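Local coordinates for protein probable starch synthase 4, chloroplastic/amyloplastic (PDB 6GNE) that is probably a plastid starch synthase with a GT-B glycosyltransferase fold and binds ADP and a glycan, at residues A[132-146]-A[163-176]. Sequence-based numbering, arbitrary orientation.
Sequences LLQSGKKPDIIHCHD and KGLDSARICFTCHN. With AC1 (4,6-dideoxy-4-{[(1S,4R,5S,6S)-4,5,6-trihydroxy-3-(hydroxymethyl)cyclohex-2-en-1-yl]amino}-alpha-D-glucopyranose), chain C.
Cys-171 presses its sulfur into the flat face of His-143: SG lies 3.5 Å from the ring centroid, 13° off the normal, a place suited to a small, polarisable atom. With the His-143 CG anti to the backbone N (chi1 -167°), the ring stands up from the sheet and tilts toward strand 169-174, and its NE2 reaches Thr-173 OG1 at 2.7 Å in a nearly straight hydrogen bond; ND1 is held by Tyr-494. On the other side of the sheet the branched Ile-142 sits in the notch of Ala-168 and Ile-170, its CD1 3.9 Å from Ala-168 CB and its CB against Ile-170 CD1, while Cys-144 SG nudges the edge of Phe-172. Strands 141-145 and 169-174 run parallel, joined by a right-handed beta-alpha-beta crossover through helices 146-150 and 152-160, as in the Rossmann-like N-terminal half of a GT-B enzyme. Before the strands, Leu-165 is the bump that fills the hollow: CD1 against Leu-132 CB and the Leu-133 N, CD2 against the Lys-137 carbonyl and Pro-139 CD. At the C-terminal ends the contact becomes a ligand pocket. Asp-146 OD1 takes the His-175 amide at 2.6 Å through its syn lone pair, leaving OD2 to accept AC1 O3 at 2.9 Å. The His-175 ring bridges in its own plane, NE2 to His-145 ND1 at 3.1 Å and ND1 to AC1 O6B at 2.7 Å, a role that suits histidine, whose two ring nitrogens can each take part in a hydrogen bond.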
ATOM      1  N   LEU A 132      -0.596 -19.499 -16.089  1.00 54.94           N
ATOM      2  CA  LEU A 132       0.157 -18.924 -17.224  1.00 55.94           C
ATOM      3  C   LEU A 132       0.639 -19.987 -18.243  1.00 59.20           C
ATOM      4  O   LEU A 132       0.402 -19.859 -19.465  1.00 59.51           O
ATOM      5  CB  LEU A 132       1.333 -18.069 -16.733  1.00 53.98           C
ATOM      6  CG  LEU A 132       0.955 -16.760 -16.043  1.00 52.16           C
ATOM      7  CD1 LEU A 132       2.193 -16.046 -15.540  1.00 51.41           C
ATOM      8  CD2 LEU A 132       0.141 -15.849 -16.955  1.00 51.93           C
ATOM      9  N   LEU A 133       1.296 -21.022 -17.713  1.00 60.79           N
ATOM     10  CA  LEU A 133       1.797 -22.130 -18.515  1.00 63.26           C
ATOM     11  C   LEU A 133       0.645 -22.712 -19.322  1.00 64.31           C
ATOM     12  O   LEU A 133       0.688 -22.720 -20.544  1.00 65.48           O
ATOM     13  CB  LEU A 133       2.434 -23.200 -17.615  1.00 64.50           C
ATOM     14  CG  LEU A 133       2.935 -24.503 -18.269  1.00 67.85           C
ATOM     15  CD1 LEU A 133       4.132 -24.275 -19.200  1.00 69.15           C
ATOM     16  CD2 LEU A 133       3.272 -25.553 -17.214  1.00 68.44           C
ATOM     17  N   GLN A 134      -0.402 -23.143 -18.630  1.00 63.96           N
ATOM     18  CA  GLN A 134      -1.515 -23.867 -19.264  1.00 65.80           C
ATOM     19  C   GLN A 134      -2.346 -23.073 -20.275  1.00 64.64           C
ATOM     20  O   GLN A 134      -3.025 -23.687 -21.069  1.00 66.96           O
ATOM     21  CB  GLN A 134      -2.423 -24.541 -18.211  1.00 66.92           C
ATOM     22  CG  GLN A 134      -1.776 -25.798 -17.621  1.00 70.09           C
ATOM     23  CD  GLN A 134      -2.662 -26.582 -16.661  1.00 72.31           C
ATOM     24  OE1 GLN A 134      -3.890 -26.697 -16.852  1.00 73.73           O
ATOM     25  NE2 GLN A 134      -2.035 -27.126 -15.610  1.00 73.14           N
ATOM     26  N   SER A 135      -2.281 -21.749 -20.273  1.00 61.91           N
ATOM     27  CA  SER A 135      -2.913 -20.927 -21.322  1.00 62.03           C
ATOM     28  C   SER A 135      -1.944 -20.526 -22.429  1.00 62.72           C
ATOM     29  O   SER A 135      -2.278 -19.693 -23.269  1.00 62.21           O
ATOM     30  CB  SER A 135      -3.533 -19.655 -20.728  1.00 59.84           C
ATOM     31  OG  SER A 135      -3.098 -19.419 -19.407  1.00 58.10           O
ATOM     32  N   GLY A 136      -0.741 -21.074 -22.414  1.00 63.92           N
ATOM     33  CA  GLY A 136       0.289 -20.674 -23.367  1.00 66.33           C
ATOM     34  C   GLY A 136       0.654 -19.191 -23.362  1.00 65.45           C
ATOM     35  O   GLY A 136       1.067 -18.670 -24.362  1.00 66.44           O
ATOM     36  N   LYS A 137       0.480 -18.503 -22.250  1.00 65.34           N
ATOM     37  CA  LYS A 137       0.812 -17.088 -22.197  1.00 65.55           C
ATOM     38  C   LYS A 137       2.334 -16.932 -22.130  1.00 65.12           C
ATOM     39  O   LYS A 137       3.014 -17.711 -21.460  1.00 64.81           O
ATOM     40  CB  LYS A 137       0.150 -16.417 -20.988  1.00 65.72           C
ATOM     41  CG  LYS A 137      -1.374 -16.313 -21.031  1.00 67.82           C
ATOM     42  CD  LYS A 137      -1.886 -15.715 -22.334  1.00 71.02           C
ATOM     43  CE  LYS A 137      -3.279 -15.089 -22.144  1.00 72.17           C
ATOM     44  NZ  LYS A 137      -3.936 -14.770 -23.438  1.00 73.82           N
ATOM     45  N   LYS A 138       2.855 -15.935 -22.834  1.00 64.75           N
ATOM     46  CA  LYS A 138       4.289 -15.696 -22.887  1.00 65.33           C
ATOM     47  C   LYS A 138       4.587 -14.253 -22.509  1.00 62.50           C
ATOM     48  O   LYS A 138       4.883 -13.437 -23.386  1.00 62.73           O
ATOM     49  CB  LYS A 138       4.819 -16.009 -24.286  1.00 68.87           C
ATOM     50  CG  LYS A 138       4.635 -17.465 -24.675  1.00 71.20           C
ATOM     51  CD  LYS A 138       5.641 -17.898 -25.735  1.00 74.69           C
ATOM     52  CE  LYS A 138       5.745 -19.412 -25.848  1.00 77.12           C
ATOM     53  NZ  LYS A 138       5.970 -20.090 -24.533  1.00 76.00           N
ATOM     54  N   PRO A 139       4.496 -13.933 -21.202  1.00 59.54           N
ATOM     55  CA  PRO A 139       4.787 -12.565 -20.773  1.00 56.61           C
ATOM     56  C   PRO A 139       6.273 -12.212 -20.838  1.00 54.80           C
ATOM     57  O   PRO A 139       7.132 -13.055 -20.618  1.00 55.29           O
ATOM     58  CB  PRO A 139       4.264 -12.521 -19.321  1.00 55.04           C
ATOM     59  CG  PRO A 139       4.284 -13.937 -18.877  1.00 56.33           C
ATOM     60  CD  PRO A 139       3.985 -14.759 -20.087  1.00 58.63           C
ATOM     61  N   ASP A 140       6.528 -10.952 -21.146  1.00 52.42           N
ATOM     62  CA  ASP A 140       7.852 -10.385 -21.109  1.00 51.31           C
ATOM     63  C   ASP A 140       8.295 -10.127 -19.675  1.00 49.08           C
ATOM     64  O   ASP A 140       9.480 -10.268 -19.379  1.00 48.22           O
ATOM     65  CB  ASP A 140       7.879  -9.054 -21.863  1.00 51.58           C
ATOM     66  CG  ASP A 140       7.450  -9.181 -23.329  1.00 53.90           C
ATOM     67  OD1 ASP A 140       8.119  -9.886 -24.123  1.00 55.49           O
ATOM     68  OD2 ASP A 140       6.439  -8.532 -23.678  1.00 54.05           O
ATOM     69  N   ILE A 141       7.346  -9.693 -18.813  1.00 46.81           N
ATOM     70  CA  ILE A 141       7.586  -9.344 -17.391  1.00 43.78           C
ATOM     71  C   ILE A 141       6.552 -10.019 -16.536  1.00 42.05           C
ATOM     72  O   ILE A 141       5.376  -9.949 -16.826  1.00 42.14           O
ATOM     73  CB  ILE A 141       7.438  -7.833 -17.121  1.00 42.58           C
ATOM     74  CG1 ILE A 141       8.478  -7.010 -17.884  1.00 44.38           C
ATOM     75  CG2 ILE A 141       7.516  -7.522 -15.618  1.00 41.12           C
ATOM     76  CD1 ILE A 141       9.921  -7.149 -17.408  1.00 45.08           C
ATOM     77  N   ILE A 142       6.994 -10.667 -15.473  1.00 41.47           N
ATOM     78  CA  ILE A 142       6.120 -11.100 -14.392  1.00 40.44           C
ATOM     79  C   ILE A 142       6.594 -10.295 -13.174  1.00 39.40           C
ATOM     80  O   ILE A 142       7.786 -10.364 -12.766  1.00 39.39           O
ATOM     81  CB  ILE A 142       6.138 -12.643 -14.149  1.00 41.17           C
ATOM     82  CG1 ILE A 142       5.581 -13.371 -15.376  1.00 42.92           C
ATOM     83  CG2 ILE A 142       5.302 -13.027 -12.936  1.00 39.74           C
ATOM     84  CD1 ILE A 142       5.880 -14.855 -15.410  1.00 44.76           C
ATOM     85  N   HIS A 143       5.660  -9.514 -12.616  1.00 37.94           N
ATOM     86  CA  HIS A 143       5.941  -8.635 -11.496  1.00 36.84           C
ATOM     87  C   HIS A 143       5.205  -9.167 -10.278  1.00 36.12           C
ATOM     88  O   HIS A 143       4.000  -9.170 -10.262  1.00 36.01           O
ATOM     89  CB  HIS A 143       5.504  -7.222 -11.869  1.00 36.11           C
ATOM     90  CG  HIS A 143       6.009  -6.159 -10.954  1.00 35.42           C
ATOM     91  ND1 HIS A 143       6.095  -4.845 -11.336  1.00 35.62           N
ATOM     92  CD2 HIS A 143       6.475  -6.209  -9.680  1.00 35.29           C
ATOM     93  CE1 HIS A 143       6.552  -4.119 -10.327  1.00 34.70           C
ATOM     94  NE2 HIS A 143       6.798  -4.928  -9.313  1.00 34.22           N
ATOM     95  N   CYS A 144       5.921  -9.623  -9.262  1.00 37.36           N
ATOM     96  CA  CYS A 144       5.275 -10.108  -8.049  1.00 38.14           C
ATOM     97  C   CYS A 144       5.454  -9.153  -6.845  1.00 37.45           C
ATOM     98  O   CYS A 144       6.347  -8.312  -6.841  1.00 38.03           O
ATOM     99  CB  CYS A 144       5.728 -11.539  -7.752  1.00 40.44           C
ATOM    100  SG  CYS A 144       7.502 -11.802  -7.496  1.00 43.24           S
ATOM    101  N   HIS A 145       4.582  -9.266  -5.843  1.00 36.66           N
ATOM    102  CA  HIS A 145       4.496  -8.298  -4.709  1.00 34.89           C
ATOM    103  C   HIS A 145       4.521  -8.941  -3.315  1.00 35.20           C
ATOM    104  O   HIS A 145       3.668  -9.761  -2.976  1.00 35.19           O
ATOM    105  CB  HIS A 145       3.247  -7.468  -4.876  1.00 33.14           C
ATOM    106  CG  HIS A 145       3.213  -6.740  -6.178  1.00 33.78           C
ATOM    107  ND1 HIS A 145       3.614  -5.422  -6.303  1.00 33.86           N
ATOM    108  CD2 HIS A 145       2.913  -7.161  -7.428  1.00 33.83           C
ATOM    109  CE1 HIS A 145       3.508  -5.051  -7.567  1.00 34.20           C
ATOM    110  NE2 HIS A 145       3.094  -6.092  -8.271  1.00 34.17           N
ATOM    111  N   ASP A 146       5.531  -8.579  -2.519  1.00 35.99           N
ATOM    112  CA  ASP A 146       5.615  -8.938  -1.087  1.00 36.63           C
ATOM    113  C   ASP A 146       5.757 -10.432  -0.841  1.00 39.07           C
ATOM    114  O   ASP A 146       5.813 -11.216  -1.790  1.00 42.40           O
ATOM    115  CB  ASP A 146       4.466  -8.295  -0.271  1.00 35.35           C
ATOM    116  CG  ASP A 146       4.791  -6.903   0.198  1.00 34.55           C
ATOM    117  OD1 ASP A 146       5.604  -6.244  -0.456  1.00 35.43           O
ATOM    118  OD2 ASP A 146       4.286  -6.446   1.240  1.00 35.77           O
ATOM    119  N   LYS A 163      10.150 -25.680 -18.549  1.00109.17           N
ATOM    120  CA  LYS A 163       8.920 -26.371 -18.984  1.00109.35           C
ATOM    121  C   LYS A 163       8.290 -25.717 -20.231  1.00108.37           C
ATOM    122  O   LYS A 163       7.189 -26.115 -20.639  1.00108.12           O
ATOM    123  CB  LYS A 163       7.885 -26.376 -17.832  1.00108.59           C
ATOM    124  CG  LYS A 163       7.791 -27.678 -17.053  1.00109.59           C
ATOM    125  CD  LYS A 163       6.521 -27.683 -16.190  1.00106.47           C
ATOM    126  CE  LYS A 163       6.179 -29.064 -15.640  1.00106.74           C
ATOM    127  NZ  LYS A 163       6.916 -29.309 -14.371  1.00107.12           N
ATOM    128  N   GLY A 164       8.966 -24.724 -20.825  1.00106.46           N
ATOM    129  CA  GLY A 164       8.383 -23.914 -21.911  1.00103.58           C
ATOM    130  C   GLY A 164       8.109 -22.452 -21.582  1.00 98.45           C
ATOM    131  O   GLY A 164       8.070 -21.637 -22.497  1.00 98.05           O
ATOM    132  N   LEU A 165       7.919 -22.116 -20.299  1.00 95.55           N
ATOM    133  CA  LEU A 165       7.696 -20.707 -19.840  1.00 91.60           C
ATOM    134  C   LEU A 165       9.060 -20.040 -19.437  1.00 92.67           C
ATOM    135  O   LEU A 165       9.396 -19.956 -18.251  1.00 93.35           O
ATOM    136  CB  LEU A 165       6.645 -20.676 -18.681  1.00 87.06           C
ATOM    137  CG  LEU A 165       5.481 -19.656 -18.485  1.00 83.38           C
ATOM    138  CD1 LEU A 165       5.004 -19.643 -17.031  1.00 78.37           C
ATOM    139  CD2 LEU A 165       5.804 -18.241 -18.953  1.00 82.45           C
ATOM    140  N   ASP A 166       9.822 -19.576 -20.435  1.00 93.08           N
ATOM    141  CA  ASP A 166      11.152 -18.933 -20.251  1.00 91.66           C
ATOM    142  C   ASP A 166      11.260 -17.539 -20.954  1.00 87.84           C
ATOM    143  O   ASP A 166      12.359 -16.986 -21.131  1.00 84.26           O
ATOM    144  CB  ASP A 166      12.266 -19.887 -20.729  1.00 95.91           C
ATOM    145  CG  ASP A 166      12.001 -20.468 -22.136  1.00100.17           C
ATOM    146  OD1 ASP A 166      11.292 -21.497 -22.248  1.00102.91           O
ATOM    147  OD2 ASP A 166      12.508 -19.900 -23.129  1.00102.29           O
ATOM    148  N   SER A 167      10.102 -16.975 -21.310  1.00 85.01           N
ATOM    149  CA  SER A 167       9.993 -15.669 -21.975  1.00 82.52           C
ATOM    150  C   SER A 167      10.241 -14.450 -21.040  1.00 77.30           C
ATOM    151  O   SER A 167      10.687 -13.391 -21.501  1.00 77.05           O
ATOM    152  CB  SER A 167       8.593 -15.538 -22.642  1.00 81.93           C
ATOM    153  OG  SER A 167       7.517 -15.534 -21.693  1.00 78.93           O
ATOM    154  N   ALA A 168       9.952 -14.604 -19.745  1.00 71.89           N
ATOM    155  CA  ALA A 168       9.821 -13.475 -18.843  1.00 67.25           C
ATOM    156  C   ALA A 168      11.048 -13.176 -18.002  1.00 65.39           C
ATOM    157  O   ALA A 168      11.813 -14.048 -17.645  1.00 65.47           O
ATOM    158  CB  ALA A 168       8.628 -13.686 -17.935  1.00 65.95           C
ATOM    159  N   ARG A 169      11.210 -11.897 -17.712  1.00 64.20           N
ATOM    160  CA  ARG A 169      12.004 -11.402 -16.592  1.00 62.34           C
ATOM    161  C   ARG A 169      11.105 -11.269 -15.356  1.00 57.26           C
ATOM    162  O   ARG A 169       9.927 -10.923 -15.478  1.00 54.65           O
ATOM    163  CB  ARG A 169      12.529 -10.010 -16.900  1.00 64.25           C
ATOM    164  CG  ARG A 169      13.971  -9.897 -17.286  1.00 69.27           C
ATOM    165  CD  ARG A 169      14.260 -10.371 -18.682  1.00 72.48           C
ATOM    166  NE  ARG A 169      14.853 -11.695 -18.643  1.00 76.86           N
ATOM    167  CZ  ARG A 169      16.133 -11.951 -18.350  1.00 79.52           C
ATOM    168  NH1 ARG A 169      16.964 -10.961 -17.990  1.00 79.54           N
ATOM    169  NH2 ARG A 169      16.582 -13.216 -18.394  1.00 79.51           N
ATOM    170  N   ILE A 170      11.694 -11.479 -14.179  1.00 54.32           N
ATOM    171  CA  ILE A 170      10.971 -11.395 -12.908  1.00 50.26           C
ATOM    172  C   ILE A 170      11.302 -10.083 -12.205  1.00 47.74           C
ATOM    173  O   ILE A 170      12.477  -9.720 -12.036  1.00 48.11           O
ATOM    174  CB  ILE A 170      11.279 -12.603 -11.983  1.00 50.87           C
ATOM    175  CG1 ILE A 170      11.087 -13.942 -12.729  1.00 52.48           C
ATOM    176  CG2 ILE A 170      10.409 -12.576 -10.730  1.00 49.14           C
ATOM    177  CD1 ILE A 170       9.757 -14.082 -13.422  1.00 52.14           C
ATOM    178  N   CYS A 171      10.248  -9.354 -11.836  1.00 45.28           N
ATOM    179  CA  CYS A 171      10.363  -8.168 -11.005  1.00 42.98           C
ATOM    180  C   CYS A 171       9.701  -8.482  -9.674  1.00 40.82           C
ATOM    181  O   CYS A 171       8.620  -9.089  -9.611  1.00 39.52           O
ATOM    182  CB  CYS A 171       9.701  -6.970 -11.679  1.00 42.35           C
ATOM    183  SG  CYS A 171       9.869  -5.368 -10.828  1.00 42.40           S
ATOM    184  N   PHE A 172      10.377  -8.094  -8.600  1.00 40.06           N
ATOM    185  CA  PHE A 172       9.821  -8.218  -7.244  1.00 38.95           C
ATOM    186  C   PHE A 172       9.794  -6.872  -6.545  1.00 37.17           C
ATOM    187  O   PHE A 172      10.804  -6.194  -6.477  1.00 38.49           O
ATOM    188  CB  PHE A 172      10.641  -9.204  -6.432  1.00 38.91           C
ATOM    189  CG  PHE A 172      10.200  -9.309  -5.016  1.00 38.09           C
ATOM    190  CD1 PHE A 172       8.978  -9.837  -4.711  1.00 37.99           C
ATOM    191  CD2 PHE A 172      11.021  -8.909  -3.983  1.00 38.91           C
ATOM    192  CE1 PHE A 172       8.551  -9.950  -3.409  1.00 37.33           C
ATOM    193  CE2 PHE A 172      10.622  -9.031  -2.667  1.00 38.35           C
ATOM    194  CZ  PHE A 172       9.374  -9.549  -2.384  1.00 37.96           C
ATOM    195  N   THR A 173       8.634  -6.470  -6.060  1.00 36.07           N
ATOM    196  CA  THR A 173       8.526  -5.278  -5.229  1.00 34.15           C
ATOM    197  C   THR A 173       8.234  -5.732  -3.782  1.00 33.60           C
ATOM    198  O   THR A 173       7.282  -6.478  -3.565  1.00 31.84           O
ATOM    199  CB  THR A 173       7.449  -4.333  -5.773  1.00 32.46           C
ATOM    200  OG1 THR A 173       7.830  -3.876  -7.069  1.00 31.81           O
ATOM    201  CG2 THR A 173       7.237  -3.118  -4.851  1.00 31.45           C
ATOM    202  N   CYS A 174       9.081  -5.328  -2.823  1.00 34.57           N
ATOM    203  CA  CYS A 174       8.717  -5.419  -1.383  1.00 35.73           C
ATOM    204  C   CYS A 174       8.230  -4.071  -0.890  1.00 34.27           C
ATOM    205  O   CYS A 174       8.991  -3.071  -0.921  1.00 33.63           O
ATOM    206  CB  CYS A 174       9.873  -5.908  -0.495  1.00 37.97           C
ATOM    207  SG  CYS A 174       9.300  -6.330   1.179  1.00 38.04           S
ATOM    208  N   HIS A 175       6.969  -4.061  -0.463  1.00 33.67           N
ATOM    209  CA  HIS A 175       6.273  -2.861   0.020  1.00 33.71           C
ATOM    210  C   HIS A 175       6.445  -2.647   1.557  1.00 33.72           C
ATOM    211  O   HIS A 175       6.096  -1.572   2.099  1.00 34.29           O
ATOM    212  CB  HIS A 175       4.782  -2.962  -0.278  1.00 32.84           C
ATOM    213  CG  HIS A 175       4.438  -3.058  -1.728  1.00 33.12           C
ATOM    214  ND1 HIS A 175       3.771  -2.055  -2.391  1.00 32.76           N
ATOM    215  CD2 HIS A 175       4.591  -4.062  -2.620  1.00 33.91           C
ATOM    216  CE1 HIS A 175       3.566  -2.421  -3.640  1.00 33.76           C
ATOM    217  NE2 HIS A 175       4.063  -3.631  -3.806  1.00 34.06           N
ATOM    218  N   ASN A 176       6.930  -3.669   2.258  1.00 33.92           N
ATOM    219  CA  ASN A 176       7.339  -3.547   3.661  1.00 34.42           C
ATOM    220  C   ASN A 176       8.232  -4.717   4.043  1.00 35.01           C
ATOM    221  O   ASN A 176       7.753  -5.841   4.186  1.00 34.26           O
ATOM    222  CB  ASN A 176       6.095  -3.473   4.594  1.00 35.02           C
ATOM    223  CG  ASN A 176       6.454  -3.226   6.062  1.00 35.96           C
ATOM    224  OD1 ASN A 176       7.616  -3.161   6.418  1.00 39.00           O
ATOM    225  ND2 ASN A 176       5.451  -3.094   6.912  1.00 35.72           N
TER
HETATM  226  C1  AC1 C   3       0.456  -5.984   3.818  1.00 35.38           C
HETATM  227  O2  AC1 C   3       2.586  -6.733   2.931  1.00 35.07           O
HETATM  228  C2  AC1 C   3       1.668  -5.628   2.950  1.00 36.38           C
HETATM  229  C4A AC1 C   3       3.392   1.406   1.599  1.00 31.44           C
HETATM  230  C3  AC1 C   3       2.328  -4.319   3.414  1.00 35.52           C
HETATM  231  O3  AC1 C   3       3.401  -4.045   2.509  1.00 35.84           O
HETATM  232  C4  AC1 C   3       1.290  -3.193   3.446  1.00 34.55           C
HETATM  233  N4A AC1 C   3       1.826  -1.868   3.802  1.00 35.55           N
HETATM  234  C5  AC1 C   3       0.196  -3.657   4.410  1.00 34.19           C
HETATM  235  O5  AC1 C   3      -0.410  -4.851   3.908  1.00 35.06           O
HETATM  236  C6  AC1 C   3      -0.939  -2.660   4.565  1.00 34.74           C
HETATM  237  C1B AC1 C   3       2.837  -1.142   3.019  1.00 33.90           C
HETATM  238  C2B AC1 C   3       3.454   0.075   3.754  1.00 33.60           C
HETATM  239  O2B AC1 C   3       3.109   0.138   5.151  1.00 33.02           O
HETATM  240  C3B AC1 C   3       3.164   1.423   3.102  1.00 32.53           C
HETATM  241  O3B AC1 C   3       4.120   2.342   3.624  1.00 33.96           O
HETATM  242  O4  AC1 C   3       3.007   2.669   1.055  1.00 29.01           O
HETATM  243  C5B AC1 C   3       2.661   0.273   0.942  1.00 30.56           C
HETATM  244  C7B AC1 C   3       2.363  -0.846   1.610  1.00 31.82           C
HETATM  245  C6B AC1 C   3       2.306   0.365  -0.524  1.00 30.70           C
HETATM  246  O6B AC1 C   3       3.489   0.444  -1.328  1.00 29.58           O